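Inorganic pyrophosphatase (Neisseria gonorrhoeae, PDB 5TEA) probably catalyses the magnesium-dependent hydrolysis of inorganic pyrophosphate to two phosphate ions, working as a homohexamer in the cytoplasm. Local coordinates at residues Gly23-Gly35 and Pro88-Ile100. Residues are numbered along the deposited sequence; the frame is centred on the assembly and turned at random. Where two conformers were deposited one is given.
Sequences GGIINVVNEIPAG and PLATGVFLEARVI
Ile25 lays its CD1 methyl over one face of the Arg98 guanidinium. The Asn27 and Glu96 side chains lie side by side, Asn27 OD1 3.7 Å from Glu96 CG, with the amide and carboxylate planes 43° apart; a water donates to Asn27 OD1 and weakly to Glu96 OE2, and sits in the plane of the Phe94 ring at its edge. Asn27 ND2 turns elsewhere, to Thr17 O. Asn30 ND2 donates a nearly straight hydrogen bond (167°) to Ala90 O, 3.1 Å away; the oxygen lies close to the amide plane, but the donor stands above the carbonyl plane. With CG anti to N (chi1 -167°), Asn30 extends to the loop.

On the other face of the sheet from Ile25, Asn27 and Val29, Ile26 CD1 meets Val99 CG2 at 3.6 Å, the two side chains crossing near a right angle, and Val28 CG2 touches Ala97 CB. Paired backbone bonds link Ile26 with Ala97 and Val28 with Leu95. Beyond them, Asn30 N binds Val93 O, and Gly92 N, inside the type II turn Ala90-Val93, returns a bond to Asn30 O. Thr91 OG1 donates to Glu31 O at 2.6 Å.

Glu31 and Ile32 form a classic beta bulge facing Tyr65, a predicted substrate-binding residue. Strand 25-32 pairs with both 64-67 and 94-107 in the curled central sheet of the pyrophosphatase fold, which Phe94 and Leu95 extend through a parallel ladder into a neighbouring subunit.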
ATOM      1  N   GLY B  23       1.609  23.469  29.168  1.00 22.49           N
ATOM      2  CA  GLY B  23       2.881  23.154  28.540  1.00 23.58           C
ATOM      3  C   GLY B  23       2.809  22.873  27.052  1.00 21.19           C
ATOM      4  O   GLY B  23       3.854  22.724  26.410  1.00 24.41           O
ATOM      5  N   GLY B  24       1.608  22.795  26.498  1.00 22.28           N
ATOM      6  CA  GLY B  24       1.423  22.517  25.088  1.00 19.44           C
ATOM      7  C   GLY B  24       1.616  21.078  24.681  1.00 20.33           C
ATOM      8  O   GLY B  24       1.723  20.800  23.484  1.00 20.92           O
ATOM      9  N   ILE B  25       1.676  20.151  25.626  1.00 16.04           N
ATOM     10  CA  ILE B  25       1.783  18.724  25.326  1.00 19.23           C
ATOM     11  C   ILE B  25       0.514  18.086  25.868  1.00 18.99           C
ATOM     12  O   ILE B  25       0.347  17.981  27.086  1.00 21.34           O
ATOM     13  CB  ILE B  25       3.035  18.083  25.946  1.00 22.90           C
ATOM     14  CG1 ILE B  25       4.280  18.899  25.604  1.00 26.39           C
ATOM     15  CG2 ILE B  25       3.195  16.614  25.458  1.00 17.75           C
ATOM     16  CD1 ILE B  25       4.597  18.930  24.145  1.00 23.73           C
ATOM     17  N   ILE B  26      -0.394  17.680  24.972  1.00 16.05           N
ATOM     18  CA  ILE B  26      -1.702  17.175  25.366  1.00 21.47           C
ATOM     19  C   ILE B  26      -1.840  15.716  24.943  1.00 21.38           C
ATOM     20  O   ILE B  26      -1.044  15.195  24.164  1.00 17.72           O
ATOM     21  CB  ILE B  26      -2.840  18.008  24.760  1.00 21.65           C
ATOM     22  CG1 ILE B  26      -2.823  17.855  23.231  1.00 16.88           C
ATOM     23  CG2 ILE B  26      -2.726  19.466  25.238  1.00 23.24           C
ATOM     24  CD1 ILE B  26      -3.932  18.587  22.526  1.00 19.48           C
ATOM     25  N   ASN B  27      -2.907  15.073  25.429  1.00 17.29           N
ATOM     26  CA  ASN B  27      -3.218  13.701  25.040  1.00 18.45           C
ATOM     27  C   ASN B  27      -4.224  13.726  23.899  1.00 19.81           C
ATOM     28  O   ASN B  27      -5.218  14.456  23.961  1.00 20.33           O
ATOM     29  CB  ASN B  27      -3.764  12.898  26.229  1.00 18.75           C
ATOM     30  CG  ASN B  27      -2.738  12.732  27.341  1.00 24.08           C
ATOM     31  OD1 ASN B  27      -1.554  12.569  27.074  1.00 25.93           O
ATOM     32  ND2 ASN B  27      -3.186  12.797  28.587  1.00 22.74           N
ATOM     33  N   VAL B  28      -3.963  12.930  22.864  1.00 15.32           N
ATOM     34  CA  VAL B  28      -4.806  12.862  21.673  1.00 14.97           C
ATOM     35  C   VAL B  28      -5.110  11.402  21.386  1.00 18.89           C
ATOM     36  O   VAL B  28      -4.227  10.544  21.495  1.00 19.05           O
ATOM     37  CB  VAL B  28      -4.117  13.535  20.458  1.00 16.19           C
ATOM     38  CG1 VAL B  28      -4.873  13.244  19.165  1.00 20.27           C
ATOM     39  CG2 VAL B  28      -4.051  15.040  20.700  1.00 17.58           C
ATOM     40  N   VAL B  29      -6.370  11.108  21.066  1.00 20.01           N
ATOM     41  CA  VAL B  29      -6.784   9.783  20.622  1.00 17.17           C
ATOM     42  C   VAL B  29      -7.064   9.853  19.124  1.00 22.61           C
ATOM     43  O   VAL B  29      -7.854  10.693  18.676  1.00 19.44           O
ATOM     44  CB  VAL B  29      -8.017   9.292  21.410  1.00 20.86           C
ATOM     45  CG1 VAL B  29      -8.577   8.003  20.803  1.00 18.28           C
ATOM     46  CG2 VAL B  29      -7.651   9.073  22.877  1.00 22.16           C
ATOM     47  N   ASN B  30      -6.414   8.983  18.340  1.00 18.80           N
ATOM     48  CA  ASN B  30      -6.566   9.027  16.889  1.00 17.06           C
ATOM     49  C   ASN B  30      -7.799   8.244  16.462  1.00 18.45           C
ATOM     50  O   ASN B  30      -8.001   7.097  16.893  1.00 20.87           O
ATOM     51  CB  ASN B  30      -5.335   8.466  16.171  1.00 16.83           C
ATOM     52  CG  ASN B  30      -5.342   8.784  14.678  1.00 18.59           C
ATOM     53  OD1 ASN B  30      -5.375   9.949  14.286  1.00 18.27           O
ATOM     54  ND2 ASN B  30      -5.311   7.748  13.842  1.00 16.75           N
ATOM     55  N   GLU B  31      -8.619   8.856  15.605  1.00 15.85           N
ATOM     56  CA  GLU B  31      -9.790   8.163  15.053  1.00 16.83           C
ATOM     57  C   GLU B  31      -9.632   7.750  13.598  1.00 15.05           C
ATOM     58  O   GLU B  31     -10.083   6.667  13.223  1.00 16.79           O
ATOM     59  CB  GLU B  31     -11.047   9.035  15.173  1.00 20.88           C
ATOM     60  CG  GLU B  31     -11.443   9.380  16.601  1.00 20.84           C
ATOM     61  CD  GLU B  31     -12.312  10.618  16.673  1.00 22.41           C
ATOM     62  OE1 GLU B  31     -13.458  10.507  17.141  1.00 21.36           O
ATOM     63  OE2 GLU B  31     -11.842  11.708  16.270  1.00 19.76           O
ATOM     64  N   ILE B  32      -9.046   8.599  12.750  1.00 16.72           N
ATOM     65  CA  ILE B  32      -9.029   8.381  11.310  1.00 16.61           C
ATOM     66  C   ILE B  32      -7.597   8.490  10.808  1.00 16.22           C
ATOM     67  O   ILE B  32      -6.966   9.536  10.976  1.00 17.92           O
ATOM     68  CB  ILE B  32      -9.902   9.395  10.552  1.00 13.87           C
ATOM     69  CG1 ILE B  32     -11.347   9.379  11.057  1.00 14.22           C
ATOM     70  CG2 ILE B  32      -9.878   9.052   9.050  1.00 15.11           C
ATOM     71  CD1 ILE B  32     -12.222  10.522  10.436  1.00 15.57           C
ATOM     72  N   PRO B  33      -7.058   7.471  10.143  1.00 16.71           N
ATOM     73  CA  PRO B  33      -5.754   7.627   9.479  1.00 17.04           C
ATOM     74  C   PRO B  33      -5.814   8.645   8.352  1.00 20.61           C
ATOM     75  O   PRO B  33      -6.785   8.702   7.591  1.00 16.41           O
ATOM     76  CB  PRO B  33      -5.475   6.227   8.917  1.00 15.88           C
ATOM     77  CG  PRO B  33      -6.445   5.300   9.641  1.00 18.50           C
ATOM     78  CD  PRO B  33      -7.641   6.137   9.911  1.00 16.20           C
ATOM     79  N   ALA B  34      -4.752   9.439   8.234  1.00 17.51           N
ATOM     80  CA  ALA B  34      -4.601  10.296   7.066  1.00 12.05           C
ATOM     81  C   ALA B  34      -4.749   9.467   5.799  1.00 16.45           C
ATOM     82  O   ALA B  34      -4.266   8.339   5.732  1.00 15.21           O
ATOM     83  CB  ALA B  34      -3.224  10.959   7.067  1.00 16.92           C
ATOM     84  N   GLY B  35      -5.404  10.040   4.792  1.00 18.14           N
ATOM     85  CA  GLY B  35      -5.639   9.353   3.541  1.00 21.08           C
ATOM     86  C   GLY B  35      -6.851   8.447   3.505  1.00 23.38           C
ATOM     87  O   GLY B  35      -7.140   7.871   2.447  1.00 19.02           O
ATOM     88  N   PRO B  88       0.544   7.553   7.930  1.00 21.05           N
ATOM     89  CA  PRO B  88      -0.732   7.538   8.671  1.00 15.87           C
ATOM     90  C   PRO B  88      -0.667   6.752   9.977  1.00 20.00           C
ATOM     91  O   PRO B  88       0.018   5.729  10.089  1.00 20.13           O
ATOM     92  CB  PRO B  88      -1.715   6.889   7.680  1.00 22.17           C
ATOM     93  CG  PRO B  88      -1.115   7.114   6.338  1.00 26.43           C
ATOM     94  CD  PRO B  88       0.383   7.093   6.537  1.00 25.93           C
ATOM     95  N   LEU B  89      -1.397   7.253  10.971  1.00 16.95           N
ATOM     96  CA  LEU B  89      -1.573   6.583  12.249  1.00 21.90           C
ATOM     97  C   LEU B  89      -2.858   5.757  12.263  1.00 20.97           C
ATOM     98  O   LEU B  89      -3.880   6.175  11.716  1.00 21.12           O
ATOM     99  CB  LEU B  89      -1.597   7.641  13.360  1.00 24.85           C
ATOM    100  CG  LEU B  89      -1.303   7.221  14.790  1.00 36.12           C
ATOM    101  CD1 LEU B  89       0.038   6.513  14.859  1.00 36.07           C
ATOM    102  CD2 LEU B  89      -1.344   8.439  15.729  1.00 28.30           C
ATOM    103  N   ALA B  90      -2.809   4.582  12.897  1.00 23.36           N
ATOM    104  CA  ALA B  90      -3.987   3.717  12.962  1.00 22.82           C
ATOM    105  C   ALA B  90      -5.048   4.239  13.935  1.00 20.67           C
ATOM    106  O   ALA B  90      -4.747   4.896  14.937  1.00 17.94           O
ATOM    107  CB  ALA B  90      -3.586   2.299  13.375  1.00 29.25           C
ATOM    108  N   THR B  91      -6.303   3.897  13.644  1.00 18.09           N
ATOM    109  CA  THR B  91      -7.407   4.167  14.566  1.00 18.99           C
ATOM    110  C   THR B  91      -7.155   3.506  15.915  1.00 23.21           C
ATOM    111  O   THR B  91      -6.787   2.332  15.983  1.00 22.02           O
ATOM    112  CB  THR B  91      -8.731   3.630  13.994  1.00 20.87           C
ATOM    113  OG1 THR B  91      -9.053   4.285  12.762  1.00 18.89           O
ATOM    114  CG2 THR B  91      -9.882   3.781  15.004  1.00 22.03           C
ATOM    115  N   GLY B  92      -7.370   4.250  16.997  1.00 16.96           N
ATOM    116  CA  GLY B  92      -7.447   3.654  18.311  1.00 19.78           C
ATOM    117  C   GLY B  92      -6.227   3.843  19.184  1.00 20.96           C
ATOM    118  O   GLY B  92      -6.294   3.514  20.370  1.00 25.48           O
ATOM    119  N   VAL B  93      -5.127   4.331  18.661  1.00 17.76           N
ATOM    120  CA  VAL B  93      -3.961   4.585  19.502  0.70 19.80           C
ATOM    121  C   VAL B  93      -4.039   6.013  20.021  1.00 20.39           C
ATOM    122  O   VAL B  93      -4.571   6.912  19.365  1.00 22.90           O
ATOM    123  CB  VAL B  93      -2.630   4.344  18.752  0.70 23.91           C
ATOM    124  CG1 VAL B  93      -2.576   2.933  18.170  0.70 24.20           C
ATOM    125  CG2 VAL B  93      -2.410   5.394  17.679  0.70 14.81           C
ATOM    126  N   PHE B  94      -3.530   6.223  21.230  1.00 21.07           N
ATOM    127  CA  PHE B  94      -3.432   7.564  21.781  1.00 23.98           C
ATOM    128  C   PHE B  94      -1.961   7.935  21.915  1.00 22.90           C
ATOM    129  O   PHE B  94      -1.083   7.071  21.897  1.00 19.95           O
ATOM    130  CB  PHE B  94      -4.152   7.678  23.127  1.00 21.55           C
ATOM    131  CG  PHE B  94      -3.369   7.128  24.293  1.00 24.05           C
ATOM    132  CD1 PHE B  94      -3.436   5.779  24.618  1.00 24.47           C
ATOM    133  CD2 PHE B  94      -2.576   7.956  25.067  1.00 26.91           C
ATOM    134  CE1 PHE B  94      -2.719   5.266  25.692  1.00 27.90           C
ATOM    135  CE2 PHE B  94      -1.843   7.441  26.139  1.00 27.69           C
ATOM    136  CZ  PHE B  94      -1.929   6.104  26.452  1.00 28.21           C
ATOM    137  N   LEU B  95      -1.699   9.237  22.029  1.00 19.29           N
ATOM    138  CA  LEU B  95      -0.327   9.727  22.084  1.00 22.09           C
ATOM    139  C   LEU B  95      -0.280  11.072  22.796  1.00 19.83           C
ATOM    140  O   LEU B  95      -1.266  11.813  22.842  1.00 17.44           O
ATOM    141  CB  LEU B  95       0.275   9.876  20.685  1.00 17.77           C
ATOM    142  CG  LEU B  95      -0.253  11.046  19.828  1.00 18.68           C
ATOM    143  CD1 LEU B  95       0.776  11.395  18.760  1.00 21.88           C
ATOM    144  CD2 LEU B  95      -1.585  10.694  19.165  1.00 21.29           C
ATOM    145  N   GLU B  96       0.891  11.381  23.334  1.00 20.17           N
ATOM    146  CA  GLU B  96       1.204  12.742  23.732  1.00 17.28           C
ATOM    147  C   GLU B  96       1.576  13.528  22.486  1.00 17.60           C
ATOM    148  O   GLU B  96       2.411  13.086  21.684  1.00 16.88           O
ATOM    149  CB  GLU B  96       2.349  12.745  24.750  1.00 14.75           C
ATOM    150  CG  GLU B  96       1.957  12.008  26.014  1.00 20.03           C
ATOM    151  CD  GLU B  96       2.973  12.165  27.138  1.00 33.24           C
ATOM    152  OE1 GLU B  96       3.982  12.864  26.925  1.00 31.81           O
ATOM    153  OE2 GLU B  96       2.758  11.582  28.223  1.00 33.21           O
ATOM    154  N   ALA B  97       0.943  14.686  22.311  1.00 14.44           N
ATOM    155  CA  ALA B  97       1.100  15.466  21.094  1.00 16.10           C
ATOM    156  C   ALA B  97       1.373  16.921  21.433  1.00 17.16           C
ATOM    157  O   ALA B  97       0.823  17.455  22.397  1.00 19.06           O
ATOM    158  CB  ALA B  97      -0.146  15.366  20.208  1.00 16.69           C
ATOM    159  N   ARG B  98       2.198  17.567  20.618  1.00 14.87           N
ATOM    160  CA  ARG B  98       2.464  18.989  20.803  1.00 22.30           C
ATOM    161  C   ARG B  98       1.412  19.795  20.053  1.00 20.95           C
ATOM    162  O   ARG B  98       1.130  19.512  18.884  1.00 16.08           O
ATOM    163  CB  ARG B  98       3.869  19.358  20.314  1.00 19.98           C
ATOM    164  CG  ARG B  98       4.079  20.861  20.113  1.00 18.77           C
ATOM    165  CD  ARG B  98       5.494  21.190  19.636  1.00 30.19           C
ATOM    166  NE  ARG B  98       6.474  21.075  20.711  1.00 33.45           N
ATOM    167  CZ  ARG B  98       6.750  22.031  21.597  1.00 33.78           C
ATOM    168  NH1 ARG B  98       6.129  23.204  21.554  1.00 30.57           N
ATOM    169  NH2 ARG B  98       7.660  21.811  22.533  1.00 42.23           N
ATOM    170  N   VAL B  99       0.831  20.786  20.734  1.00 16.54           N
ATOM    171  CA  VAL B  99      -0.108  21.738  20.135  1.00 17.36           C
ATOM    172  C   VAL B  99       0.690  22.768  19.338  1.00 16.93           C
ATOM    173  O   VAL B  99       1.528  23.477  19.907  1.00 18.05           O
ATOM    174  CB  VAL B  99      -0.933  22.439  21.224  1.00 14.57           C
ATOM    175  CG1 VAL B  99      -1.837  23.536  20.617  1.00 14.82           C
ATOM    176  CG2 VAL B  99      -1.732  21.446  22.044  1.00 17.90           C
ATOM    177  N   ILE B 100       0.433  22.879  18.034  1.00 13.97           N
ATOM    178  CA  ILE B 100       1.141  23.872  17.227  1.00 16.49           C
ATOM    179  C   ILE B 100       0.239  24.947  16.635  1.00 18.67           C
ATOM    180  O   ILE B 100       0.768  25.918  16.066  1.00 16.69           O
ATOM    181  CB  ILE B 100       2.001  23.235  16.105  1.00 16.06           C
ATOM    182  CG1 ILE B 100       1.127  22.590  15.020  1.00 19.12           C
ATOM    183  CG2 ILE B 100       3.064  22.276  16.683  1.00 18.35           C
ATOM    184  CD1 ILE B 100       1.909  22.199  13.769  1.00 22.38           C
TER
HETATM  185  O   HOH W   1      -0.329  10.281  28.311  1.00 40.92           O